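Local coordinates for protein SecB-like chaperone Rv1957 (Mycobacterium tuberculosis, PDB 5MTW) that acts as the SecB-like chaperone of a toxin-antitoxin-chaperone system, preventing aggregation of the antitoxin HigA1 and enabling neutralization of the toxin HigB1, at residues Gly19-Leu22 with Ala23-Gln27; Asp122-Glu125 with Glu126-Thr129; Glu146-Tyr149 with Asp150-Arg154. All coordinates share one frame; numbering follows the deposited sequence.

Contact 1 of 3, residues Gly19-Leu22 with Ala23-Gln27; sequences GARL and AARAQ
G19 with A23, R21 with R25 and L22 with A26 make a local contact along a short helix that turns directly into the first strand of the sheet. G19 is the N-cap, and its O takes the N-H of A23 at 2.9 Å, the opening turn of the helix. One step on, A24 N divides itself between A20 O and R21 O, and both bonds are weak. The 3-10-like spacing that begins with the bond to R21 O continues at L22: R25 N reaches L22 O at 3.2 Å, standing well above the carbonyl plane, shortly before the chain runs on as strand 26-40.

R25 folds back over this turn. A bend at chi3 (-144°) carries NH1 to within 3.1 Å of R21 O, which lies at the edge of the guanidinium and in its plane, although the bond is weak. The two guanidinium planes are 23° apart, with R21 NE 4.9 Å from R25 NH1. Their charges are probably balanced by acids nearby, since R21 NH1 makes a salt bridge to E127 and R25 NE one to E120. L22 turns its CD1 to 4.3 Å from A26 CB. Further out, L22 packs on L128, Y131 and P123, with A23 and A26 also on Y131, so this turn lies against the start of helix 125-154, while Q27 already pairs by backbone bonds with D113 of strand 99-114.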
ATOM      1  N   GLY A  19     -13.811  -2.765  29.890  1.00 50.01           N
ATOM      2  CA  GLY A  19     -13.018  -3.633  29.041  1.00 48.78           C
ATOM      3  C   GLY A  19     -11.581  -3.790  29.503  1.00 52.63           C
ATOM      4  O   GLY A  19     -10.782  -4.385  28.766  1.00 48.11           O
ATOM      5  N   ALA A  20     -11.245  -3.274  30.700  1.00 46.43           N
ATOM      6  CA  ALA A  20      -9.863  -3.396  31.274  1.00 46.33           C
ATOM      7  C   ALA A  20      -9.447  -4.838  31.515  1.00 46.32           C
ATOM      8  O   ALA A  20      -8.290  -5.242  31.265  1.00 37.26           O
ATOM      9  CB  ALA A  20      -9.748  -2.632  32.581  1.00 48.03           C
ATOM     10  N   ARG A  21     -10.404  -5.635  31.977  1.00 40.10           N
ATOM     11  CA  ARG A  21     -10.132  -7.031  32.259  1.00 45.15           C
ATOM     12  C   ARG A  21      -9.725  -7.827  30.975  1.00 49.08           C
ATOM     13  O   ARG A  21      -8.718  -8.575  30.952  1.00 45.39           O
ATOM     14  CB  ARG A  21     -11.362  -7.651  32.937  1.00 45.95           C
ATOM     15  CG  ARG A  21     -11.146  -9.100  33.378  1.00 49.05           C
ATOM     16  CD  ARG A  21     -12.426  -9.850  33.770  1.00 50.24           C
ATOM     17  NE  ARG A  21     -12.161 -11.285  33.638  0.50 47.68           N
ATOM     18  CZ  ARG A  21     -12.749 -12.125  32.784  0.50 46.02           C
ATOM     19  NH1 ARG A  21     -13.742 -11.756  31.974  0.50 42.95           N
ATOM     20  NH2 ARG A  21     -12.336 -13.385  32.767  0.50 46.46           N
ATOM     21  N   LEU A  22     -10.522  -7.668  29.918  1.00 42.83           N
ATOM     22  CA  LEU A  22     -10.196  -8.262  28.635  1.00 41.50           C
ATOM     23  C   LEU A  22      -8.939  -7.634  27.985  1.00 41.97           C
ATOM     24  O   LEU A  22      -8.154  -8.342  27.351  1.00 46.86           O
ATOM     25  CB  LEU A  22     -11.400  -8.186  27.717  1.00 40.72           C
ATOM     26  CG  LEU A  22     -11.306  -8.858  26.376  1.00 38.67           C
ATOM     27  CD1 LEU A  22     -11.082 -10.343  26.492  1.00 37.02           C
ATOM     28  CD2 LEU A  22     -12.597  -8.550  25.659  1.00 40.75           C
ATOM     29  N   ALA A  23      -8.708  -6.343  28.211  1.00 44.38           N
ATOM     30  CA  ALA A  23      -7.494  -5.702  27.758  1.00 46.56           C
ATOM     31  C   ALA A  23      -6.203  -6.271  28.347  1.00 52.56           C
ATOM     32  O   ALA A  23      -5.174  -6.117  27.719  1.00 51.48           O
ATOM     33  CB  ALA A  23      -7.560  -4.206  27.998  1.00 48.71           C
ATOM     34  N   ALA A  24      -6.226  -6.918  29.517  1.00 51.50           N
ATOM     35  CA  ALA A  24      -4.966  -7.459  30.110  1.00 50.63           C
ATOM     36  C   ALA A  24      -4.696  -8.862  29.619  1.00 47.93           C
ATOM     37  O   ALA A  24      -3.586  -9.359  29.778  1.00 42.56           O
ATOM     38  CB  ALA A  24      -5.020  -7.458  31.635  1.00 54.14           C
ATOM     39  N   ARG A  25      -5.725  -9.502  29.049  1.00 42.09           N
ATOM     40  CA  ARG A  25      -5.664 -10.878  28.644  1.00 42.11           C
ATOM     41  C   ARG A  25      -5.770 -11.153  27.141  1.00 38.52           C
ATOM     42  O   ARG A  25      -5.568 -12.284  26.728  1.00 37.29           O
ATOM     43  CB  ARG A  25      -6.711 -11.695  29.432  1.00 51.72           C
ATOM     44  CG  ARG A  25      -6.098 -12.260  30.740  1.00 61.55           C
ATOM     45  CD  ARG A  25      -7.115 -12.723  31.783  1.00 73.76           C
ATOM     46  NE  ARG A  25      -6.650 -12.427  33.148  1.00 73.19           N
ATOM     47  CZ  ARG A  25      -6.774 -11.248  33.761  1.00 70.16           C
ATOM     48  NH1 ARG A  25      -7.361 -10.213  33.167  1.00 73.08           N
ATOM     49  NH2 ARG A  25      -6.314 -11.103  34.987  1.00 69.48           N
ATOM     50  N   ALA A  26      -6.039 -10.109  26.350  1.00 35.00           N
ATOM     51  CA  ALA A  26      -6.256 -10.226  24.907  1.00 31.91           C
ATOM     52  C   ALA A  26      -5.012  -9.872  24.110  1.00 29.84           C
ATOM     53  O   ALA A  26      -4.319  -8.893  24.416  1.00 30.48           O
ATOM     54  CB  ALA A  26      -7.430  -9.363  24.467  1.00 32.28           C
ATOM     55  N   GLN A  27      -4.742 -10.666  23.079  1.00 26.41           N
ATOM     56  CA  GLN A  27      -3.608 -10.429  22.204  1.00 28.84           C
ATOM     57  C   GLN A  27      -4.088 -10.300  20.732  1.00 26.59           C
ATOM     58  O   GLN A  27      -4.947 -11.061  20.268  1.00 23.69           O
ATOM     59  CB  GLN A  27      -2.555 -11.503  22.401  1.00 28.24           C
ATOM     60  CG  GLN A  27      -1.237 -11.213  21.672  1.00 27.29           C
ATOM     61  CD  GLN A  27      -0.677  -9.842  21.982  1.00 31.51           C
ATOM     62  OE1 GLN A  27      -0.981  -8.843  21.325  1.00 25.05           O
ATOM     63  NE2 GLN A  27       0.109  -9.780  23.037  1.00 31.16           N
TER

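Contact 2 of 3, residues Asp122-Glu125 with Glu126-Thr129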
ATOM      1  N   ASP A 122     -15.416 -16.384  31.390  1.00 50.18           N
ATOM      2  CA  ASP A 122     -15.583 -15.897  29.997  1.00 49.96           C
ATOM      3  C   ASP A 122     -15.879 -14.368  29.886  1.00 50.49           C
ATOM      4  O   ASP A 122     -16.629 -13.795  30.680  1.00 40.16           O
ATOM      5  CB  ASP A 122     -16.735 -16.627  29.288  1.00 48.21           C
ATOM      6  CG  ASP A 122     -16.377 -18.016  28.851  1.00 47.17           C
ATOM      7  OD1 ASP A 122     -15.232 -18.403  28.996  1.00 54.44           O
ATOM      8  OD2 ASP A 122     -17.240 -18.740  28.330  1.00 54.64           O
ATOM      9  N   PRO A 123     -15.297 -13.708  28.878  1.00 44.44           N
ATOM     10  CA  PRO A 123     -15.686 -12.321  28.616  1.00 41.68           C
ATOM     11  C   PRO A 123     -17.179 -12.181  28.213  1.00 39.54           C
ATOM     12  O   PRO A 123     -17.710 -13.011  27.453  1.00 39.72           O
ATOM     13  CB  PRO A 123     -14.776 -11.917  27.463  1.00 43.18           C
ATOM     14  CG  PRO A 123     -13.582 -12.825  27.569  1.00 47.53           C
ATOM     15  CD  PRO A 123     -14.046 -14.095  28.208  1.00 46.46           C
ATOM     16  N   THR A 124     -17.850 -11.150  28.722  1.00 38.83           N
ATOM     17  CA  THR A 124     -19.250 -10.872  28.346  1.00 39.34           C
ATOM     18  C   THR A 124     -19.349  -9.904  27.129  1.00 43.57           C
ATOM     19  O   THR A 124     -18.347  -9.263  26.763  1.00 33.98           O
ATOM     20  CB  THR A 124     -19.985 -10.231  29.522  1.00 41.23           C
ATOM     21  OG1 THR A 124     -19.369  -8.975  29.820  1.00 40.73           O
ATOM     22  CG2 THR A 124     -19.949 -11.143  30.751  1.00 44.28           C
ATOM     23  N   GLU A 125     -20.549  -9.821  26.539  1.00 34.85           N
ATOM     24  CA  GLU A 125     -20.857  -8.935  25.427  1.00 43.01           C
ATOM     25  C   GLU A 125     -20.487  -7.474  25.679  1.00 44.53           C
ATOM     26  O   GLU A 125     -20.033  -6.797  24.764  1.00 40.94           O
ATOM     27  CB  GLU A 125     -22.316  -9.101  24.989  1.00 49.19           C
ATOM     28  CG  GLU A 125     -22.891  -7.983  24.122  1.00 54.59           C
ATOM     29  CD  GLU A 125     -24.289  -8.310  23.626  1.00 64.83           C
ATOM     30  OE1 GLU A 125     -24.988  -9.102  24.299  1.00 66.66           O
ATOM     31  OE2 GLU A 125     -24.689  -7.784  22.564  1.00 68.15           O
ATOM     32  N   GLU A 126     -20.601  -7.013  26.927  1.00 46.19           N
ATOM     33  CA  GLU A 126     -20.210  -5.642  27.299  1.00 43.38           C
ATOM     34  C   GLU A 126     -18.715  -5.462  27.251  1.00 42.60           C
ATOM     35  O   GLU A 126     -18.231  -4.413  26.819  1.00 41.22           O
ATOM     36  CB  GLU A 126     -20.688  -5.280  28.719  1.00 45.47           C
ATOM     37  CG  GLU A 126     -22.197  -5.160  28.851  1.00 48.92           C
ATOM     38  CD  GLU A 126     -22.921  -6.506  28.719  1.00 55.92           C
ATOM     39  OE1 GLU A 126     -22.402  -7.520  29.254  1.00 51.57           O
ATOM     40  OE2 GLU A 126     -23.989  -6.558  28.061  1.00 62.33           O
ATOM     41  N   GLU A 127     -17.987  -6.442  27.790  1.00 38.43           N
ATOM     42  CA  GLU A 127     -16.548  -6.409  27.837  1.00 37.84           C
ATOM     43  C   GLU A 127     -15.946  -6.397  26.376  1.00 35.50           C
ATOM     44  O   GLU A 127     -15.101  -5.596  26.058  1.00 31.70           O
ATOM     45  CB  GLU A 127     -16.012  -7.586  28.656  1.00 42.40           C
ATOM     46  CG  GLU A 127     -16.346  -7.575  30.152  1.00 50.90           C
ATOM     47  CD  GLU A 127     -15.558  -8.615  30.976  1.00 52.53           C
ATOM     48  OE1 GLU A 127     -15.470  -9.795  30.601  1.00 56.85           O
ATOM     49  OE2 GLU A 127     -15.005  -8.265  32.034  1.00 63.51           O
ATOM     50  N   LEU A 128     -16.443  -7.290  25.526  1.00 35.02           N
ATOM     51  CA  LEU A 128     -16.063  -7.386  24.145  1.00 34.03           C
ATOM     52  C   LEU A 128     -16.343  -6.082  23.405  1.00 35.43           C
ATOM     53  O   LEU A 128     -15.460  -5.575  22.689  1.00 31.27           O
ATOM     54  CB  LEU A 128     -16.793  -8.558  23.510  1.00 33.50           C
ATOM     55  CG  LEU A 128     -16.239  -9.878  24.045  1.00 31.36           C
ATOM     56  CD1 LEU A 128     -17.277 -11.021  23.964  1.00 28.92           C
ATOM     57  CD2 LEU A 128     -14.991 -10.223  23.274  1.00 31.85           C
ATOM     58  N   THR A 129     -17.557  -5.537  23.586  1.00 36.25           N
ATOM     59  CA  THR A 129     -17.995  -4.253  22.964  1.00 37.47           C
ATOM     60  C   THR A 129     -17.104  -3.095  23.411  1.00 35.13           C
ATOM     61  O   THR A 129     -16.606  -2.376  22.597  1.00 33.37           O
ATOM     62  CB  THR A 129     -19.489  -3.982  23.230  1.00 39.63           C
ATOM     63  OG1 THR A 129     -20.243  -4.956  22.501  1.00 42.01           O
ATOM     64  CG2 THR A 129     -19.922  -2.634  22.743  1.00 45.88           C
TER
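The carboxylates of E127 and E126, the flat groups here, each bring one oxygen up to T124. E127 OE1 lies 3.3 Å from T124 N and takes its N-H in a weak bond, while also resting 3.2 Å from P123 CA. E126 OE1 comes to T124 OG1 at 3.4 Å, a weak bond donated by the threonine hydroxyl.

T124 is the N-cap of helix 125-154, and E127 stands three residues further on, the place from which a side chain can reach back to the N-cap amide. That is the glutamate half of a capping box. With CG anti to the carbonyl carbon (chi1 -66°) and the chain extended beyond it, E127 runs back past the threonine, and its CG passes 3.3 Å from T124 OG1. E126 starts from the same side of its own backbone but bends at chi2, which brings its carboxylate round to the hydroxyl.

Behind the cap the regular helix begins. L128 N points almost straight at T124 O, 3.0 Å away, with an N-H...O angle of 173°. E125 O is gripped twice by T129, by its N and, at 2.9 Å, by its OG1, the two donors arriving from opposite faces of the carbonyl plane. On the inner side P123 CB sits 4.2 Å from L128 CG.

Three glutamates in a row at a helix N terminus may be favoured in their ionised forms by the helix dipole, though the like charges of E125 and E126 probably oppose this in part. E127 also has the salt bridge to R21: the same oxygen takes the weak bond from the N-cap amide and ties this end to helix 20-25.

Contact 3 of 3, residues Glu146-Tyr149 with Asp150-Arg154; sequences EYVY and DLTGR
The last turns of the long C-terminal helix of the SecB fold, 125-154, bring E146 to D150, Y147 to L151 and V148 to T152 where the subunits of the tetramer meet. Regular i to i+4 backbone bonds hold the turns: L151 N donates a hydrogen bond to Y147 O at 2.9 Å, and D150 N, T152 N and G153 N bond likewise to the carbonyl oxygens of E146, V148 and Y149.

E146, D150 and R154, spaced four residues apart, line up along the helix. E146 bends at chi2 (-83°), laying its carboxylate beside that of D150, both pointing the same way and their planes 40° apart. OE2 of E146 is 3.7 Å from D150 CB, and the charged oxygens OE2 and OD2 stay 4.5 Å apart. R154 NE clasps D150 OD1 at 2.8 Å, on the syn side and in the guanidinium plane. E146 OE1 takes R154 of the fourth subunit, and R154 here returns the bridge to E146 of that subunit, so the two acids are probably kept ionised.

On the side toward the sheet, Y147 CE2 meets L151 CD2 at 3.8 Å, and the phenol reaches on to T36, its ring edge-to-face with F106. Y149 faces the third subunit, its ring stacked on Y149 of that chain. T152 adds a second grip on V148 O: OG1, bonded also to L160 N, donates to that oxygen at 2.8 Å.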
ATOM      1  N   GLU A 146      -4.596   4.191   5.735  1.00 17.18           N
ATOM      2  CA  GLU A 146      -3.689   3.813   4.670  1.00 17.07           C
ATOM      3  C   GLU A 146      -4.490   3.354   3.431  1.00 16.64           C
ATOM      4  O   GLU A 146      -4.129   3.628   2.299  1.00 15.51           O
ATOM      5  CB  GLU A 146      -2.699   2.735   5.079  1.00 20.20           C
ATOM      6  CG  GLU A 146      -1.689   2.391   3.978  1.00 24.01           C
ATOM      7  CD  GLU A 146      -2.212   1.391   2.944  1.00 25.44           C
ATOM      8  OE1 GLU A 146      -3.139   0.625   3.257  1.00 30.01           O
ATOM      9  OE2 GLU A 146      -1.707   1.349   1.784  1.00 28.13           O
ATOM     10  N   TYR A 147      -5.597   2.663   3.671  1.00 13.15           N
ATOM     11  CA  TYR A 147      -6.385   2.189   2.584  1.00 15.16           C
ATOM     12  C   TYR A 147      -7.053   3.332   1.788  1.00 16.21           C
ATOM     13  O   TYR A 147      -7.151   3.278   0.555  1.00 15.45           O
ATOM     14  CB  TYR A 147      -7.431   1.119   3.122  1.00 15.16           C
ATOM     15  CG  TYR A 147      -8.154   0.525   1.996  1.00 18.07           C
ATOM     16  CD1 TYR A 147      -7.489  -0.282   1.062  1.00 22.01           C
ATOM     17  CD2 TYR A 147      -9.496   0.756   1.800  1.00 20.08           C
ATOM     18  CE1 TYR A 147      -8.148  -0.811  -0.049  1.00 19.30           C
ATOM     19  CE2 TYR A 147     -10.153   0.235   0.719  1.00 19.28           C
ATOM     20  CZ  TYR A 147      -9.470  -0.546  -0.215  1.00 20.40           C
ATOM     21  OH  TYR A 147     -10.204  -0.982  -1.346  1.00 26.39           O
ATOM     22  N   VAL A 148      -7.544   4.348   2.509  1.00 16.94           N
ATOM     23  CA  VAL A 148      -8.129   5.488   1.896  1.00 15.82           C
ATOM     24  C   VAL A 148      -7.108   6.241   1.031  1.00 15.69           C
ATOM     25  O   VAL A 148      -7.406   6.677  -0.031  1.00 15.91           O
ATOM     26  CB  VAL A 148      -8.880   6.350   2.894  1.00 16.02           C
ATOM     27  CG1 VAL A 148      -9.325   7.659   2.295  1.00 18.11           C
ATOM     28  CG2 VAL A 148     -10.141   5.617   3.410  1.00 15.89           C
ATOM     29  N   TYR A 149      -5.882   6.317   1.545  1.00 14.81           N
ATOM     30  CA  TYR A 149      -4.824   7.032   0.875  1.00 16.35           C
ATOM     31  C   TYR A 149      -4.479   6.265  -0.412  1.00 16.56           C
ATOM     32  O   TYR A 149      -4.284   6.839  -1.464  1.00 15.43           O
ATOM     33  CB  TYR A 149      -3.593   7.155   1.794  1.00 17.48           C
ATOM     34  CG  TYR A 149      -2.391   7.682   1.080  1.00 19.33           C
ATOM     35  CD1 TYR A 149      -2.216   9.033   0.853  1.00 22.20           C
ATOM     36  CD2 TYR A 149      -1.407   6.824   0.633  1.00 18.78           C
ATOM     37  CE1 TYR A 149      -1.080   9.493   0.251  1.00 19.83           C
ATOM     38  CE2 TYR A 149      -0.272   7.278   0.003  1.00 18.20           C
ATOM     39  CZ  TYR A 149      -0.108   8.626  -0.196  1.00 20.69           C
ATOM     40  OH  TYR A 149       1.049   9.100  -0.845  1.00 18.04           O
ATOM     41  N   ASP A 150      -4.415   4.940  -0.305  1.00 15.37           N
ATOM     42  CA  ASP A 150      -4.026   4.096  -1.456  1.00 15.40           C
ATOM     43  C   ASP A 150      -5.118   4.146  -2.537  1.00 17.81           C
ATOM     44  O   ASP A 150      -4.833   4.321  -3.711  1.00 15.66           O
ATOM     45  CB  ASP A 150      -3.725   2.705  -1.020  1.00 18.42           C
ATOM     46  CG  ASP A 150      -3.539   1.707  -2.202  1.00 26.49           C
ATOM     47  OD1 ASP A 150      -4.538   1.226  -2.716  1.00 29.49           O
ATOM     48  OD2 ASP A 150      -2.433   1.449  -2.666  1.00 29.90           O
ATOM     49  N   LEU A 151      -6.370   4.014  -2.087  1.00 15.72           N
ATOM     50  CA  LEU A 151      -7.479   4.013  -3.009  1.00 19.21           C
ATOM     51  C   LEU A 151      -7.668   5.269  -3.739  1.00 17.49           C
ATOM     52  O   LEU A 151      -7.893   5.292  -5.011  1.00 17.04           O
ATOM     53  CB  LEU A 151      -8.738   3.672  -2.193  1.00 21.71           C
ATOM     54  CG  LEU A 151     -10.039   3.365  -2.894  1.00 27.44           C
ATOM     55  CD1 LEU A 151     -10.000   2.290  -4.016  1.00 24.76           C
ATOM     56  CD2 LEU A 151     -11.014   2.959  -1.760  1.00 26.10           C
ATOM     57  N   THR A 152      -7.627   6.383  -3.028  1.00 14.21           N
ATOM     58  CA  THR A 152      -7.829   7.613  -3.703  1.00 14.08           C
ATOM     59  C   THR A 152      -6.758   7.861  -4.715  1.00 15.16           C
ATOM     60  O   THR A 152      -7.039   8.387  -5.748  1.00 16.39           O
ATOM     61  CB  THR A 152      -8.011   8.800  -2.725  1.00 15.60           C
ATOM     62  OG1 THR A 152      -6.919   8.826  -1.820  1.00 16.13           O
ATOM     63  CG2 THR A 152      -9.279   8.622  -1.965  1.00 16.57           C
ATOM     64  N   GLY A 153      -5.502   7.449  -4.413  1.00 14.81           N
ATOM     65  CA  GLY A 153      -4.385   7.547  -5.378  1.00 19.10           C
ATOM     66  C   GLY A 153      -4.698   6.705  -6.635  1.00 20.75           C
ATOM     67  O   GLY A 153      -4.468   7.097  -7.764  1.00 18.74           O
ATOM     68  N   ARG A 154      -5.229   5.489  -6.412  1.00 18.28           N
ATOM     69  CA  ARG A 154      -5.432   4.572  -7.531  1.00 18.27           C
ATOM     70  C   ARG A 154      -6.551   5.129  -8.459  1.00 17.00           C
ATOM     71  O   ARG A 154      -6.552   4.828  -9.641  1.00 17.23           O
ATOM     72  CB  ARG A 154      -5.826   3.198  -7.009  1.00 20.80           C
ATOM     73  CG  ARG A 154      -4.607   2.416  -6.474  1.00 23.09           C
ATOM     74  CD  ARG A 154      -5.026   1.011  -6.031  1.00 23.29           C
ATOM     75  NE  ARG A 154      -3.963   0.386  -5.313  1.00 22.54           N
ATOM     76  CZ  ARG A 154      -2.939  -0.261  -5.844  1.00 23.88           C
ATOM     77  NH1 ARG A 154      -2.793  -0.353  -7.115  1.00 20.26           N
ATOM     78  NH2 ARG A 154      -1.982  -0.785  -5.053  1.00 26.70           N
TER

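How the contacts relate
From the N terminus the chain passes first through contact 1, the short helix 20-25 that leads into strand 26-40. It then runs out the four-stranded antiparallel sheet before contact 2 starts helix 125-154, whose far end is contact 3. The three follow in series, each within one continuous run of chain, and none encloses or crosses another. Contacts 1 and 2 meet directly, their centres 10 Å apart, and touch through the R21-E127 bridge, tying helix 20-25 to the start of helix 125-154. Contact 3 lies about 34 Å from contact 2, centre to centre, on the opposite side of the chain's centre, at the interfaces with other subunits of the tetramer.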